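Pyruvate carboxylase n-terminal domain (PDB 1ULZ) is a biotin carboxylase subunit of the ATP-grasp superfamily, built from an N-terminal Rossmann-like region, a central ATP-grasp region and a C-terminal region. Local coordinates at residues S118-V121 / M122-G126; E252-G255 / N256-T259. The protein carries 1 engineered substitution. One frame throughout, in Å; residues are numbered along the deposited sequence.

Overall arrangement
Both contacts are local, each formed between successive turns of one helix, and both lie in the ATP-grasp family region. Contact 1 is the end of helix 115-124, contact 2 the middle of helix 248-264; their centres are about 14 Å apart, and they meet where Gly126 O packs on Ile257 CG2 at 3.7 Å. Each mixes buried and exposed residues, but with different chemistry. In contact 1 the outward side is charged, a glutamate beside two lysines, and the chain leaves the helix through a glycine. In contact 2 the outer residues are a tyrosine and an asparagine, an isoleucine methyl lies over one face of the tyrosine ring, and the inner side turns Tyr254 and Val258 to the antiparallel sheet.

Contact 1 (S118-V121 / M122-G126); sequences SKEV and MKKAG
Glu120 stands out from the last turns of helix 115-124 with its carboxylate near Lys123 and Lys124, without closing a salt bridge to either. It runs alongside Lys123, pointing the same way, and Glu120 OE1 meets the aliphatic Lys123 CD at 3.6 Å. Glu120 OE2 stands 4.1 Å from Lys124 NZ, so any attraction is probably a loose electrostatic one. Lys123 CG is anti to its backbone N (chi1 -178°) and the chain runs straight on, which carries the ammonium past the carboxylate to 4.2 Å between Lys123 NZ and Glu120 OE1. On the inner side Met122, bent back at chi2 and chi3, brings CE to 3.9 Å from Val121 CG1. Behind these side chains Met122 N donates to Ser118 O at 2.8 Å, almost straight, and Lys124 N to Glu120 O at 3.1 Å. The bond from Ala125 N to Val121 O is weak, and Gly126, with positive phi, ends the helix in a Schellman motif. Ser118 OG is hydrogen-bonded to Lys115 O, within the same helix. Val121 packs on Leu111 of helix 106-113 and on Ile265, while Met122 and Ala125 lie against Ala261 of helix 248-264, whose Lys260 binds Ala125 O.

Contact 2 (E252-G255 / N256-T259); sequences EYYG and NIVT
Ile257 lays its CD1 methyl over one face of the Tyr253 ring, one helical turn back along helix 248-264. Ile257 CD1 sits 3.9 Å from the centroid of the Tyr253 ring, 26° off its normal, in a CH-pi contact. The methyl is displaced toward the hydroxyl end, with Ile257 CD1 3.6 Å from Tyr253 CZ. The side-chain torsions of both residues make this possible. Tyr253 swings CG anti to its backbone N (chi1 169°), while Ile257 places CG1 beside its own N and extends CD1 fully (chi2 179°), back toward the preceding turn. The same methyl approaches Tyr254 more loosely, with 4.4 Å between Ile257 CD1 and Tyr254 CD1. The two tyrosines also meet, since Tyr253 CD1 stands 3.9 Å above the plane of the Tyr254 ring, over its centre. Val258 turns CG2 back against Tyr254 O, 3.1 Å away. Asn256 folds its amide over the preceding turn; Asn256 ND2 comes to 3.1 Å from Glu252 O, but at an angle too poor for a hydrogen bond. Glu252 O instead accepts from Asn256 N at 2.8 Å, and the same i to i+4 pattern continues from Tyr253 to Gly255. Glu252 OE2 is hydrogen-bonded to His222 NE2, and Tyr254 OH to Leu283 N. Val258 rests on Tyr210 and Val212 of strand 206-214 and on Met273 and Phe275 of strand 269-277. This makes an amphipathic helix of the ATP-grasp region, Tyr254 and Val258 facing the antiparallel sheet and Tyr253 and Asn256 exposed. Between the side chains of the two segments the chemistry is thus dispersive: a methyl on an aromatic face joins adjacent turns, and the polar ends of Glu252 and Tyr254 tie the helix to surrounding residues.

Contact 1 (S118-V121 / M122-G126)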
ATOM      1  N   SER A 118      32.077   0.484 -20.636  1.00 43.82           N
ATOM      2  CA  SER A 118      30.684   0.877 -20.808  1.00 43.34           C
ATOM      3  C   SER A 118      30.593   2.399 -20.726  1.00 42.26           C
ATOM      4  O   SER A 118      29.811   3.023 -21.441  1.00 42.78           O
ATOM      5  CB  SER A 118      29.794   0.223 -19.737  1.00 43.19           C
ATOM      6  OG  SER A 118      30.040   0.755 -18.444  1.00 44.20           O
ATOM      7  N   LYS A 119      31.401   2.998 -19.859  1.00 41.76           N
ATOM      8  CA  LYS A 119      31.394   4.448 -19.722  1.00 40.71           C
ATOM      9  C   LYS A 119      31.756   5.092 -21.063  1.00 40.15           C
ATOM     10  O   LYS A 119      31.296   6.188 -21.373  1.00 38.28           O
ATOM     11  CB  LYS A 119      32.381   4.887 -18.635  1.00 41.83           C
ATOM     12  CG  LYS A 119      32.363   6.393 -18.358  1.00 44.07           C
ATOM     13  CD  LYS A 119      33.024   6.732 -17.027  1.00 45.80           C
ATOM     14  CE  LYS A 119      32.279   6.056 -15.868  1.00 48.25           C
ATOM     15  NZ  LYS A 119      32.863   6.358 -14.516  1.00 47.74           N
ATOM     16  N   GLU A 120      32.578   4.403 -21.856  1.00 39.78           N
ATOM     17  CA  GLU A 120      32.983   4.904 -23.170  1.00 40.34           C
ATOM     18  C   GLU A 120      31.854   4.716 -24.167  1.00 39.29           C
ATOM     19  O   GLU A 120      31.630   5.554 -25.039  1.00 39.72           O
ATOM     20  CB  GLU A 120      34.232   4.174 -23.680  1.00 42.35           C
ATOM     21  CG  GLU A 120      35.533   4.872 -23.331  1.00 45.48           C
ATOM     22  CD  GLU A 120      35.465   6.368 -23.593  1.00 48.32           C
ATOM     23  OE1 GLU A 120      35.228   7.133 -22.626  1.00 50.58           O
ATOM     24  OE2 GLU A 120      35.628   6.783 -24.765  1.00 49.30           O
ATOM     25  N   VAL A 121      31.145   3.603 -24.042  1.00 38.62           N
ATOM     26  CA  VAL A 121      30.022   3.333 -24.925  1.00 37.58           C
ATOM     27  C   VAL A 121      28.928   4.371 -24.672  1.00 36.29           C
ATOM     28  O   VAL A 121      28.416   4.983 -25.607  1.00 35.83           O
ATOM     29  CB  VAL A 121      29.459   1.920 -24.685  1.00 37.95           C
ATOM     30  CG1 VAL A 121      28.166   1.732 -25.461  1.00 38.28           C
ATOM     31  CG2 VAL A 121      30.484   0.880 -25.121  1.00 38.58           C
ATOM     32  N   MET A 122      28.583   4.578 -23.403  1.00 34.95           N
ATOM     33  CA  MET A 122      27.555   5.556 -23.052  1.00 33.93           C
ATOM     34  C   MET A 122      27.958   6.963 -23.497  1.00 33.72           C
ATOM     35  O   MET A 122      27.144   7.720 -24.030  1.00 32.18           O
ATOM     36  CB  MET A 122      27.307   5.536 -21.543  1.00 33.58           C
ATOM     37  CG  MET A 122      26.660   4.248 -21.037  1.00 34.07           C
ATOM     38  SD  MET A 122      24.978   4.009 -21.681  1.00 36.79           S
ATOM     39  CE  MET A 122      25.317   2.943 -23.034  1.00 32.32           C
ATOM     40  N   LYS A 123      29.218   7.315 -23.273  1.00 34.49           N
ATOM     41  CA  LYS A 123      29.713   8.630 -23.668  1.00 35.76           C
ATOM     42  C   LYS A 123      29.448   8.860 -25.152  1.00 35.57           C
ATOM     43  O   LYS A 123      28.908   9.895 -25.543  1.00 36.06           O
ATOM     44  CB  LYS A 123      31.212   8.724 -23.399  1.00 36.61           C
ATOM     45  CG  LYS A 123      31.835  10.067 -23.732  1.00 37.83           C
ATOM     46  CD  LYS A 123      33.309  10.053 -23.346  1.00 40.60           C
ATOM     47  CE  LYS A 123      33.985  11.369 -23.674  1.00 42.01           C
ATOM     48  NZ  LYS A 123      35.430  11.298 -23.332  1.00 44.00           N
ATOM     49  N   LYS A 124      29.822   7.887 -25.974  1.00 35.68           N
ATOM     50  CA  LYS A 124      29.624   7.997 -27.411  1.00 36.74           C
ATOM     51  C   LYS A 124      28.154   7.961 -27.799  1.00 37.19           C
ATOM     52  O   LYS A 124      27.789   8.342 -28.912  1.00 37.30           O
ATOM     53  CB  LYS A 124      30.382   6.884 -28.135  1.00 38.40           C
ATOM     54  CG  LYS A 124      31.886   7.097 -28.168  1.00 41.70           C
ATOM     55  CD  LYS A 124      32.613   5.859 -28.699  1.00 44.19           C
ATOM     56  CE  LYS A 124      34.125   6.002 -28.566  1.00 44.99           C
ATOM     57  NZ  LYS A 124      34.756   4.691 -28.211  1.00 46.95           N
ATOM     58  N   ALA A 125      27.309   7.503 -26.885  1.00 35.92           N
ATOM     59  CA  ALA A 125      25.881   7.445 -27.158  1.00 34.99           C
ATOM     60  C   ALA A 125      25.230   8.767 -26.778  1.00 34.78           C
ATOM     61  O   ALA A 125      24.012   8.915 -26.877  1.00 35.44           O
ATOM     62  CB  ALA A 125      25.247   6.307 -26.377  1.00 34.84           C
ATOM     63  N   GLY A 126      26.042   9.728 -26.339  1.00 33.90           N
ATOM     64  CA  GLY A 126      25.502  11.026 -25.957  1.00 32.07           C
ATOM     65  C   GLY A 126      25.232  11.193 -24.466  1.00 30.33           C
ATOM     66  O   GLY A 126      24.641  12.191 -24.044  1.00 28.33           O
TER

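Contact 2 (E252-G255 / N256-T259)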
ATOM      1  N   GLU A 252      13.004  15.101 -17.898  1.00 26.70           N
ATOM      2  CA  GLU A 252      12.810  14.548 -19.234  1.00 28.09           C
ATOM      3  C   GLU A 252      14.070  14.667 -20.091  1.00 28.02           C
ATOM      4  O   GLU A 252      14.375  13.765 -20.872  1.00 27.52           O
ATOM      5  CB  GLU A 252      11.625  15.225 -19.929  1.00 28.00           C
ATOM      6  CG  GLU A 252      10.286  14.832 -19.321  1.00 30.21           C
ATOM      7  CD  GLU A 252      10.121  13.317 -19.204  1.00 32.19           C
ATOM      8  OE1 GLU A 252       9.489  12.858 -18.226  1.00 31.92           O
ATOM      9  OE2 GLU A 252      10.614  12.584 -20.093  1.00 32.05           O
ATOM     10  N   TYR A 253      14.806  15.766 -19.939  1.00 27.19           N
ATOM     11  CA  TYR A 253      16.028  15.954 -20.715  1.00 26.06           C
ATOM     12  C   TYR A 253      16.973  14.773 -20.494  1.00 25.47           C
ATOM     13  O   TYR A 253      17.400  14.132 -21.452  1.00 24.61           O
ATOM     14  CB  TYR A 253      16.712  17.279 -20.337  1.00 26.62           C
ATOM     15  CG  TYR A 253      18.116  17.436 -20.891  1.00 27.78           C
ATOM     16  CD1 TYR A 253      19.225  17.287 -20.067  1.00 27.61           C
ATOM     17  CD2 TYR A 253      18.333  17.692 -22.243  1.00 27.95           C
ATOM     18  CE1 TYR A 253      20.508  17.386 -20.567  1.00 29.48           C
ATOM     19  CE2 TYR A 253      19.623  17.793 -22.757  1.00 27.64           C
ATOM     20  CZ  TYR A 253      20.705  17.637 -21.912  1.00 29.46           C
ATOM     21  OH  TYR A 253      21.992  17.700 -22.400  1.00 30.88           O
ATOM     22  N   TYR A 254      17.288  14.477 -19.235  1.00 25.90           N
ATOM     23  CA  TYR A 254      18.178  13.358 -18.923  1.00 25.93           C
ATOM     24  C   TYR A 254      17.486  12.024 -19.213  1.00 25.66           C
ATOM     25  O   TYR A 254      18.121  11.059 -19.653  1.00 25.26           O
ATOM     26  CB  TYR A 254      18.634  13.429 -17.457  1.00 27.81           C
ATOM     27  CG  TYR A 254      19.723  14.464 -17.207  1.00 26.60           C
ATOM     28  CD1 TYR A 254      20.981  14.326 -17.782  1.00 27.15           C
ATOM     29  CD2 TYR A 254      19.492  15.576 -16.407  1.00 26.23           C
ATOM     30  CE1 TYR A 254      21.977  15.265 -17.569  1.00 27.01           C
ATOM     31  CE2 TYR A 254      20.484  16.519 -16.188  1.00 27.14           C
ATOM     32  CZ  TYR A 254      21.724  16.357 -16.776  1.00 27.46           C
ATOM     33  OH  TYR A 254      22.718  17.287 -16.577  1.00 30.45           O
ATOM     34  N   GLY A 255      16.179  11.977 -18.977  1.00 25.34           N
ATOM     35  CA  GLY A 255      15.424  10.767 -19.246  1.00 25.77           C
ATOM     36  C   GLY A 255      15.551  10.344 -20.704  1.00 26.19           C
ATOM     37  O   GLY A 255      15.850   9.188 -20.997  1.00 25.86           O
ATOM     38  N   ASN A 256      15.330  11.276 -21.629  1.00 27.37           N
ATOM     39  CA  ASN A 256      15.442  10.953 -23.054  1.00 28.01           C
ATOM     40  C   ASN A 256      16.870  10.557 -23.433  1.00 26.53           C
ATOM     41  O   ASN A 256      17.078   9.700 -24.296  1.00 26.02           O
ATOM     42  CB  ASN A 256      14.978  12.130 -23.916  1.00 31.59           C
ATOM     43  CG  ASN A 256      13.465  12.314 -23.888  1.00 35.41           C
ATOM     44  OD1 ASN A 256      12.706  11.361 -24.082  1.00 37.78           O
ATOM     45  ND2 ASN A 256      13.022  13.548 -23.665  1.00 38.27           N
ATOM     46  N   ILE A 257      17.854  11.175 -22.791  1.00 25.20           N
ATOM     47  CA  ILE A 257      19.242  10.833 -23.065  1.00 24.91           C
ATOM     48  C   ILE A 257      19.447   9.380 -22.654  1.00 24.57           C
ATOM     49  O   ILE A 257      20.110   8.602 -23.348  1.00 24.91           O
ATOM     50  CB  ILE A 257      20.209  11.739 -22.273  1.00 26.32           C
ATOM     51  CG1 ILE A 257      20.252  13.129 -22.918  1.00 28.22           C
ATOM     52  CG2 ILE A 257      21.590  11.111 -22.223  1.00 25.75           C
ATOM     53  CD1 ILE A 257      21.162  14.113 -22.207  1.00 28.88           C
ATOM     54  N   VAL A 258      18.851   9.019 -21.522  1.00 24.16           N
ATOM     55  CA  VAL A 258      18.924   7.663 -20.993  1.00 23.28           C
ATOM     56  C   VAL A 258      18.317   6.633 -21.954  1.00 22.66           C
ATOM     57  O   VAL A 258      18.970   5.651 -22.313  1.00 21.21           O
ATOM     58  CB  VAL A 258      18.189   7.569 -19.630  1.00 25.11           C
ATOM     59  CG1 VAL A 258      18.017   6.112 -19.219  1.00 22.38           C
ATOM     60  CG2 VAL A 258      18.975   8.332 -18.564  1.00 24.77           C
ATOM     61  N   THR A 259      17.071   6.860 -22.367  1.00 22.27           N
ATOM     62  CA  THR A 259      16.389   5.935 -23.271  1.00 23.37           C
ATOM     63  C   THR A 259      17.011   5.892 -24.667  1.00 24.07           C
ATOM     64  O   THR A 259      16.993   4.854 -25.323  1.00 25.17           O
ATOM     65  CB  THR A 259      14.876   6.254 -23.373  1.00 21.19           C
ATOM     66  OG1 THR A 259      14.686   7.598 -23.828  1.00 21.26           O
ATOM     67  CG2 THR A 259      14.218   6.091 -22.004  1.00 21.01           C
TER